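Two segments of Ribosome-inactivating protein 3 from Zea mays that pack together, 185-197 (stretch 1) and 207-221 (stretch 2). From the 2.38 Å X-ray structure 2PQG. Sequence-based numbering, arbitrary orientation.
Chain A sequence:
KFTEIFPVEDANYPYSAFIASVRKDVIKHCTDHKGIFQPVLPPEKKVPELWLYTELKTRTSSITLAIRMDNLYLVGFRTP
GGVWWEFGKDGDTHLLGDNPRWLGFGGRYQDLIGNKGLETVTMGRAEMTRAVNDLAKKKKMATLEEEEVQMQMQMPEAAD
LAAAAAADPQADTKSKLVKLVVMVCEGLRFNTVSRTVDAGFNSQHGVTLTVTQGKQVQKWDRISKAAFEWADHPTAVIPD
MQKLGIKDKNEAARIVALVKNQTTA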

ATOM      1  N   CYS A 185      -2.331   2.000  -1.515  1.00 19.60           N
ATOM      2  CA  CYS A 185      -1.532   3.086  -0.952  1.00 20.50           C
ATOM      3  C   CYS A 185      -0.624   3.732  -1.965  1.00 22.77           C
ATOM      4  O   CYS A 185      -0.681   4.945  -2.188  1.00 27.37           O
ATOM      5  N   GLU A 186       0.235   2.914  -2.560  1.00 21.75           N
ATOM      6  CA  GLU A 186       1.187   3.404  -3.547  1.00 21.63           C
ATOM      7  C   GLU A 186       0.485   3.833  -4.824  1.00 20.55           C
ATOM      8  O   GLU A 186       1.008   4.651  -5.578  1.00 21.09           O
ATOM      9  N   GLY A 187      -0.700   3.283  -5.066  1.00 19.55           N
ATOM     10  CA  GLY A 187      -1.450   3.677  -6.240  1.00 19.06           C
ATOM     11  C   GLY A 187      -1.935   5.105  -6.026  1.00 20.93           C
ATOM     12  O   GLY A 187      -1.998   5.902  -6.968  1.00 19.61           O
ATOM     13  N   LEU A 188      -2.270   5.431  -4.777  1.00 19.85           N
ATOM     14  CA  LEU A 188      -2.754   6.763  -4.427  1.00 21.58           C
ATOM     15  C   LEU A 188      -1.610   7.793  -4.412  1.00 22.76           C
ATOM     16  O   LEU A 188      -1.765   8.917  -4.893  1.00 23.22           O
ATOM     17  N   ARG A 189      -0.464   7.402  -3.862  1.00 19.55           N
ATOM     18  CA  ARG A 189       0.700   8.280  -3.797  1.00 19.71           C
ATOM     19  C   ARG A 189       1.305   8.595  -5.166  1.00 20.79           C
ATOM     20  O   ARG A 189       1.594   9.750  -5.479  1.00 21.93           O
ATOM     21  N   PHE A 190       1.519   7.558  -5.967  1.00 20.25           N
ATOM     22  CA  PHE A 190       2.143   7.719  -7.272  1.00 19.90           C
ATOM     23  C   PHE A 190       1.218   7.534  -8.455  1.00 22.99           C
ATOM     24  O   PHE A 190       0.565   6.495  -8.569  1.00 25.98           O
ATOM     25  N   ASN A 191       1.167   8.524  -9.344  1.00 23.77           N
ATOM     26  CA  ASN A 191       0.349   8.386 -10.537  1.00 24.54           C
ATOM     27  C   ASN A 191       1.130   7.532 -11.543  1.00 26.02           C
ATOM     28  O   ASN A 191       0.608   7.142 -12.587  1.00 26.86           O
ATOM     29  N   THR A 192       2.386   7.230 -11.220  1.00 24.60           N
ATOM     30  CA  THR A 192       3.183   6.378 -12.093  1.00 24.64           C
ATOM     31  C   THR A 192       2.715   4.933 -11.847  1.00 24.29           C
ATOM     32  O   THR A 192       2.721   4.098 -12.749  1.00 24.27           O
ATOM     33  N   VAL A 193       2.290   4.660 -10.617  1.00 22.10           N
ATOM     34  CA  VAL A 193       1.798   3.342 -10.237  1.00 21.04           C
ATOM     35  C   VAL A 193       0.336   3.168 -10.653  1.00 23.54           C
ATOM     36  O   VAL A 193      -0.045   2.119 -11.179  1.00 25.20           O
ATOM     37  N   SER A 194      -0.485   4.188 -10.413  1.00 21.88           N
ATOM     38  CA  SER A 194      -1.882   4.112 -10.788  1.00 21.20           C
ATOM     39  C   SER A 194      -2.001   3.979 -12.310  1.00 22.63           C
ATOM     40  O   SER A 194      -2.899   3.294 -12.799  1.00 23.90           O
ATOM     41  N   ARG A 195      -1.101   4.614 -13.065  1.00 19.30           N
ATOM     42  CA  ARG A 195      -1.153   4.494 -14.525  1.00 18.10           C
ATOM     43  C   ARG A 195      -0.800   3.072 -14.955  1.00 17.26           C
ATOM     44  O   ARG A 195      -1.441   2.501 -15.829  1.00 12.64           O
ATOM     45  N   THR A 196       0.227   2.505 -14.334  1.00 21.75           N
ATOM     46  CA  THR A 196       0.670   1.155 -14.661  1.00 20.95           C
ATOM     47  C   THR A 196      -0.308   0.094 -14.174  1.00 18.96           C
ATOM     48  O   THR A 196      -0.591  -0.865 -14.896  1.00 21.45           O
ATOM     49  N   VAL A 197      -0.833   0.263 -12.964  1.00 19.50           N
ATOM     50  CA  VAL A 197      -1.780  -0.709 -12.437  1.00 20.70           C
ATOM     51  C   VAL A 197      -3.110  -0.649 -13.184  1.00 22.72           C
ATOM     52  O   VAL A 197      -3.762  -1.679 -13.351  1.00 23.29           O
ATOM     53  N   VAL A 207       0.041  -7.566 -13.761  1.00 24.88           N
ATOM     54  CA  VAL A 207       0.895  -6.458 -14.165  1.00 25.66           C
ATOM     55  C   VAL A 207       1.835  -6.100 -13.024  1.00 25.04           C
ATOM     56  O   VAL A 207       1.504  -6.272 -11.854  1.00 27.32           O
ATOM     57  N   THR A 208       3.013  -5.605 -13.367  1.00 23.49           N
ATOM     58  CA  THR A 208       3.994  -5.232 -12.353  1.00 23.99           C
ATOM     59  C   THR A 208       4.649  -3.899 -12.668  1.00 21.32           C
ATOM     60  O   THR A 208       4.564  -3.394 -13.795  1.00 21.32           O
ATOM     61  N   LEU A 209       5.300  -3.324 -11.662  1.00 19.43           N
ATOM     62  CA  LEU A 209       6.062  -2.096 -11.840  1.00 16.23           C
ATOM     63  C   LEU A 209       7.534  -2.400 -12.091  1.00 17.33           C
ATOM     64  O   LEU A 209       8.095  -3.332 -11.514  1.00 14.53           O
ATOM     65  N   THR A 210       8.152  -1.605 -12.957  1.00 20.67           N
ATOM     66  CA  THR A 210       9.506  -1.883 -13.435  1.00 21.84           C
ATOM     67  C   THR A 210      10.428  -1.732 -12.201  1.00 23.73           C
ATOM     68  O   THR A 210      10.002  -1.267 -11.126  1.00 25.91           O
ATOM     69  N   VAL A 211      11.687  -2.137 -12.350  1.00 23.19           N
ATOM     70  CA  VAL A 211      12.664  -2.036 -11.274  1.00 21.44           C
ATOM     71  C   VAL A 211      12.786  -0.575 -10.870  1.00 23.76           C
ATOM     72  O   VAL A 211      12.765  -0.230  -9.680  1.00 24.92           O
ATOM     73  N   THR A 212      12.901   0.280 -11.877  1.00 22.97           N
ATOM     74  CA  THR A 212      13.051   1.707 -11.646  1.00 24.78           C
ATOM     75  C   THR A 212      11.857   2.305 -10.925  1.00 22.86           C
ATOM     76  O   THR A 212      12.034   3.156 -10.051  1.00 22.70           O
ATOM     77  N   GLN A 213      10.652   1.868 -11.292  1.00 20.98           N
ATOM     78  CA  GLN A 213       9.436   2.375 -10.654  1.00 20.43           C
ATOM     79  C   GLN A 213       9.465   2.003  -9.182  1.00 20.75           C
ATOM     80  O   GLN A 213       9.181   2.834  -8.309  1.00 18.67           O
ATOM     81  N   GLY A 214       9.822   0.747  -8.923  1.00 19.57           N
ATOM     82  CA  GLY A 214       9.895   0.264  -7.561  1.00 23.59           C
ATOM     83  C   GLY A 214      10.857   1.083  -6.723  1.00 24.33           C
ATOM     84  O   GLY A 214      10.587   1.385  -5.562  1.00 24.98           O
ATOM     85  N   LYS A 215      11.990   1.451  -7.304  1.00 24.93           N
ATOM     86  CA  LYS A 215      12.965   2.236  -6.561  1.00 26.13           C
ATOM     87  C   LYS A 215      12.474   3.637  -6.225  1.00 23.12           C
ATOM     88  O   LYS A 215      12.804   4.174  -5.176  1.00 24.22           O
ATOM     89  N   GLN A 216      11.687   4.228  -7.111  1.00 24.94           N
ATOM     90  CA  GLN A 216      11.162   5.560  -6.863  1.00 26.27           C
ATOM     91  C   GLN A 216      10.080   5.448  -5.806  1.00 27.09           C
ATOM     92  O   GLN A 216       9.996   6.271  -4.892  1.00 26.83           O
ATOM     93  N   VAL A 217       9.247   4.423  -5.949  1.00 25.96           N
ATOM     94  CA  VAL A 217       8.167   4.180  -5.008  1.00 25.34           C
ATOM     95  C   VAL A 217       8.715   4.106  -3.588  1.00 26.19           C
ATOM     96  O   VAL A 217       8.118   4.644  -2.646  1.00 29.13           O
ATOM     97  N   GLN A 218       9.852   3.436  -3.443  1.00 24.02           N
ATOM     98  CA  GLN A 218      10.474   3.274  -2.142  1.00 22.10           C
ATOM     99  C   GLN A 218      11.125   4.547  -1.641  1.00 25.01           C
ATOM    100  O   GLN A 218      11.586   4.590  -0.507  1.00 30.79           O
ATOM    101  N   LYS A 219      11.166   5.582  -2.476  1.00 23.98           N
ATOM    102  CA  LYS A 219      11.777   6.846  -2.075  1.00 22.69           C
ATOM    103  C   LYS A 219      10.761   7.978  -2.010  1.00 24.71           C
ATOM    104  O   LYS A 219      11.106   9.151  -2.160  1.00 25.64           O
ATOM    105  N   TRP A 220       9.503   7.617  -1.772  1.00 23.62           N
ATOM    106  CA  TRP A 220       8.423   8.590  -1.686  1.00 21.12           C
ATOM    107  C   TRP A 220       8.752   9.787  -0.810  1.00 23.29           C
ATOM    108  O   TRP A 220       8.404  10.918  -1.151  1.00 20.03           O
ATOM    109  N   ASP A 221       9.397   9.526   0.326  1.00 25.88           N
ATOM    110  CA  ASP A 221       9.763  10.579   1.274  1.00 29.98           C
ATOM    111  C   ASP A 221      10.780  11.497   0.677  1.00 26.93           C
ATOM    112  O   ASP A 221      10.742  12.712   0.869  1.00 27.26           O
TER

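How does the chain entering stretch 2 meet the end of stretch 1? Val207 points toward the helix at Thr196 and Val197. Its chi1 is p, which sets CG2 3.6 Å from Thr196 O, while CG1 lies 4.3 Å from Val197 CA. Thr208 turns its side chain away, yet its backbone O sits 3.6 Å from Thr196 CG2. Leu209 starts sideways, but its end comes nearer: with chi1 m, CD2 reaches 3.7 Å from Val193 CG2 and 4.0 Å from Thr196 CB.

What happens where the second helix begins? Thr210 (p) points sideways and makes no contact with stretch 1; its OG1 caps the helix by accepting a hydrogen bond from Gln213 N at 3.0 Å. Gln213 (m, t) points toward Thr192 (t) and Thr196 (m), bringing its amide between their side chains. That amide is probably turned over in the model, so its polar pairing stays open.

Which residues fill the middle? Gln216 (m) points toward stretch 1, and its backbone O lies 3.7 Å from Phe190 CZ. Val217 (t) points sideways and still touches three residues. Its CG2 sits over one face of the Phe190 ring and 3.7 Å from Val193 CG2, a purely apolar junction; CG1 approaches Glu186 OE2 at 3.4 Å. Water 1 bridges the stretches, donating to Glu186 OE2 at 2.8 Å and to Val217 O at 3.1 Å.

How does Trp220 close the contact? Its t rotamer lays the indole against Arg189 (m, t, t), whose guanidinium stacks flat on it, planes 5° apart, with Arg189 CZ 3.4 Å from Trp220 CE3. A weak hydrogen bond from Arg189 NH1 to Glu186 OE1, 3.4 Å, belongs to a salt bridge within stretch 1. The indole and Phe190 (m) form an offset edge-to-face pair, the edge of Trp220 toward the Phe190 face; Trp220 CD1 lies 3.4 Å from Phe190 CZ.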

ATOM      1  CB  CYS A 185      -0.662   2.589   0.183  1.00 21.30           C
ATOM      2  SG  CYS A 185      -1.587   1.916   1.552  1.00 30.68           S
ATOM      3  CB  GLU A 186       2.252   2.336  -3.824  1.00 19.00           C
ATOM      4  CG  GLU A 186       2.997   1.924  -2.563  1.00 21.87           C
ATOM      5  CD  GLU A 186       3.898   3.021  -1.990  1.00 21.52           C
ATOM      6  OE1 GLU A 186       3.668   4.206  -2.293  1.00 21.22           O
ATOM      7  OE2 GLU A 186       4.832   2.702  -1.221  1.00 22.52           O
ATOM      8  CB  LEU A 188      -3.452   6.726  -3.058  1.00 22.05           C
ATOM      9  CG  LEU A 188      -4.751   5.923  -2.892  1.00 21.08           C
ATOM     10  CD1 LEU A 188      -5.102   5.823  -1.417  1.00 20.90           C
ATOM     11  CD2 LEU A 188      -5.890   6.570  -3.661  1.00 19.18           C
ATOM     12  CB  ARG A 189       1.807   7.641  -2.961  1.00 14.59           C
ATOM     13  CG  ARG A 189       1.615   7.616  -1.471  1.00  5.97           C
ATOM     14  CD  ARG A 189       2.729   6.778  -0.875  1.00  6.64           C
ATOM     15  NE  ARG A 189       2.683   6.744   0.577  1.00 12.43           N
ATOM     16  CZ  ARG A 189       3.583   6.127   1.331  1.00 11.53           C
ATOM     17  NH1 ARG A 189       4.594   5.488   0.761  1.00 15.95           N
ATOM     18  NH2 ARG A 189       3.487   6.164   2.652  1.00 16.09           N
ATOM     19  CB  PHE A 190       3.291   6.716  -7.437  1.00 20.00           C
ATOM     20  CG  PHE A 190       4.352   6.819  -6.393  1.00 19.61           C
ATOM     21  CD1 PHE A 190       4.164   6.269  -5.130  1.00 21.60           C
ATOM     22  CD2 PHE A 190       5.545   7.470  -6.671  1.00 18.71           C
ATOM     23  CE1 PHE A 190       5.163   6.361  -4.156  1.00 24.18           C
ATOM     24  CE2 PHE A 190       6.544   7.566  -5.707  1.00 22.33           C
ATOM     25  CZ  PHE A 190       6.353   7.013  -4.446  1.00 24.74           C
ATOM     26  CB  ASN A 191      -0.031   9.747 -11.140  1.00 25.46           C
ATOM     27  CG  ASN A 191       1.102  10.747 -11.118  1.00 31.25           C
ATOM     28  OD1 ASN A 191       1.150  11.664 -11.937  1.00 36.55           O
ATOM     29  ND2 ASN A 191       2.009  10.594 -10.170  1.00 33.38           N
ATOM     30  CB  THR A 192       4.712   6.531 -11.804  1.00 23.54           C
ATOM     31  OG1 THR A 192       5.457   5.643 -12.652  1.00 18.94           O
ATOM     32  CG2 THR A 192       5.024   6.245 -10.339  1.00 21.96           C
ATOM     33  CB  VAL A 193       1.912   3.120  -8.711  1.00 17.38           C
ATOM     34  CG1 VAL A 193       1.133   1.873  -8.297  1.00  8.02           C
ATOM     35  CG2 VAL A 193       3.378   2.980  -8.332  1.00 17.14           C
ATOM     36  CB  SER A 194      -2.639   5.341 -10.292  1.00 21.43           C
ATOM     37  OG  SER A 194      -2.074   6.527 -10.805  1.00 26.64           O
ATOM     38  CB  ARG A 195      -0.189   5.461 -15.214  1.00 18.55           C
ATOM     39  CG  ARG A 195      -0.601   6.919 -15.169  1.00 28.89           C
ATOM     40  CD  ARG A 195       0.072   7.703 -16.287  1.00 33.44           C
ATOM     41  NE  ARG A 195       1.527   7.572 -16.250  1.00 41.11           N
ATOM     42  CZ  ARG A 195       2.326   8.282 -15.460  1.00 40.94           C
ATOM     43  NH1 ARG A 195       3.638   8.083 -15.496  1.00 39.84           N
ATOM     44  NH2 ARG A 195       1.814   9.201 -14.648  1.00 40.06           N
ATOM     45  CB  THR A 196       2.067   0.878 -14.072  1.00 22.36           C
ATOM     46  OG1 THR A 196       3.007   1.794 -14.647  1.00 24.05           O
ATOM     47  CG2 THR A 196       2.511  -0.552 -14.379  1.00 22.47           C
ATOM     48  CB  VAL A 197      -2.053  -0.510 -10.930  1.00 17.20           C
ATOM     49  CG1 VAL A 197      -3.140  -1.486 -10.467  1.00 14.73           C
ATOM     50  CG2 VAL A 197      -0.780  -0.730 -10.141  1.00 12.25           C
ATOM     51  CB  VAL A 207       0.049  -5.222 -14.519  1.00 24.96           C
ATOM     52  CG1 VAL A 207      -0.792  -4.822 -13.326  1.00 26.46           C
ATOM     53  CG2 VAL A 207       0.938  -4.079 -14.932  1.00 24.63           C
ATOM     54  CB  THR A 208       5.145  -6.277 -12.258  1.00 23.19           C
ATOM     55  OG1 THR A 208       5.856  -6.322 -13.510  1.00 27.08           O
ATOM     56  CG2 THR A 208       4.606  -7.657 -11.949  1.00 21.76           C
ATOM     57  CB  LEU A 209       5.913  -1.191 -10.616  1.00 17.06           C
ATOM     58  CG  LEU A 209       4.514  -1.103 -10.003  1.00 19.33           C
ATOM     59  CD1 LEU A 209       4.594  -1.032  -8.486  1.00 18.99           C
ATOM     60  CD2 LEU A 209       3.757   0.093 -10.561  1.00 18.81           C
ATOM     61  CB  THR A 210       9.980  -0.860 -14.496  1.00 21.41           C
ATOM     62  OG1 THR A 210      10.093   0.447 -13.905  1.00 21.98           O
ATOM     63  CG2 THR A 210       9.012  -0.819 -15.641  1.00 18.65           C
ATOM     64  CB  VAL A 211      14.044  -2.532 -11.739  1.00 18.68           C
ATOM     65  CG1 VAL A 211      15.145  -2.027 -10.799  1.00 14.10           C
ATOM     66  CG2 VAL A 211      14.045  -4.044 -11.803  1.00 17.06           C
ATOM     67  CB  THR A 212      13.278   2.460 -12.972  1.00 25.91           C
ATOM     68  OG1 THR A 212      14.481   1.977 -13.584  1.00 25.02           O
ATOM     69  CG2 THR A 212      13.394   3.961 -12.724  1.00 24.87           C
ATOM     70  CB  GLN A 213       8.184   1.775 -11.291  1.00 20.57           C
ATOM     71  CG  GLN A 213       7.859   2.281 -12.682  1.00 18.05           C
ATOM     72  CD  GLN A 213       6.483   1.831 -13.154  1.00 18.47           C
ATOM     73  OE1 GLN A 213       5.523   2.607 -13.151  1.00 21.90           O
ATOM     74  NE2 GLN A 213       6.381   0.569 -13.550  1.00 15.99           N
ATOM     75  CB  LYS A 215      14.278   2.307  -7.330  1.00 27.83           C
ATOM     76  CG  LYS A 215      15.255   1.219  -6.949  1.00 29.80           C
ATOM     77  CD  LYS A 215      16.130   0.899  -8.134  1.00 38.04           C
ATOM     78  CE  LYS A 215      17.399   0.156  -7.744  1.00 45.41           C
ATOM     79  NZ  LYS A 215      18.192  -0.193  -8.971  1.00 44.89           N
ATOM     80  CB  GLN A 216      10.560   6.125  -8.134  1.00 26.32           C
ATOM     81  CG  GLN A 216      11.470   6.008  -9.313  1.00 26.84           C
ATOM     82  CD  GLN A 216      10.803   6.482 -10.567  1.00 30.48           C
ATOM     83  OE1 GLN A 216       9.802   5.909 -11.005  1.00 33.52           O
ATOM     84  NE2 GLN A 216      11.340   7.545 -11.155  1.00 30.12           N
ATOM     85  CB  VAL A 217       7.433   2.852  -5.328  1.00 24.21           C
ATOM     86  CG1 VAL A 217       6.564   2.434  -4.153  1.00 22.70           C
ATOM     87  CG2 VAL A 217       6.576   3.026  -6.560  1.00 25.58           C
ATOM     88  CB  GLN A 218      11.511   2.155  -2.185  1.00 20.07           C
ATOM     89  CG  GLN A 218      10.908   0.765  -2.297  1.00 18.34           C
ATOM     90  CD  GLN A 218      11.930  -0.326  -2.070  1.00 14.44           C
ATOM     91  OE1 GLN A 218      12.592  -0.780  -3.001  1.00 15.85           O
ATOM     92  NE2 GLN A 218      12.076  -0.738  -0.819  1.00 11.22           N
ATOM     93  CB  LYS A 219      12.914   7.218  -3.037  1.00 24.07           C
ATOM     94  CG  LYS A 219      14.186   6.412  -2.843  1.00 21.56           C
ATOM     95  CD  LYS A 219      14.758   6.644  -1.463  1.00 17.44           C
ATOM     96  CE  LYS A 219      16.070   5.903  -1.266  1.00 21.40           C
ATOM     97  NZ  LYS A 219      15.912   4.427  -1.197  1.00 20.99           N
ATOM     98  CB  TRP A 220       7.165   7.928  -1.133  1.00 20.62           C
ATOM     99  CG  TRP A 220       5.976   8.839  -1.109  1.00 12.63           C
ATOM    100  CD1 TRP A 220       5.374   9.417  -2.189  1.00 11.05           C
ATOM    101  CD2 TRP A 220       5.236   9.270   0.046  1.00  9.31           C
ATOM    102  NE1 TRP A 220       4.296  10.166  -1.784  1.00 12.69           N
ATOM    103  CE2 TRP A 220       4.179  10.084  -0.429  1.00 10.10           C
ATOM    104  CE3 TRP A 220       5.338   9.014   1.415  1.00 13.46           C
ATOM    105  CZ2 TRP A 220       3.253  10.688   0.445  1.00  9.17           C
ATOM    106  CZ3 TRP A 220       4.406   9.615   2.278  1.00 14.37           C
ATOM    107  CH2 TRP A 220       3.370  10.428   1.780  1.00  5.58           C
ATOM    108  CB  ASP A 221      10.383  10.002   2.543  1.00 36.81           C
ATOM    109  CG  ASP A 221       9.376   9.310   3.421  1.00 46.46           C
ATOM    110  OD1 ASP A 221       9.732   8.962   4.566  1.00 51.05           O
ATOM    111  OD2 ASP A 221       8.231   9.110   2.964  1.00 53.40           O
TER
HETATM  112  O   HOH W   1       7.144   3.591   0.085  1.00 35.06           O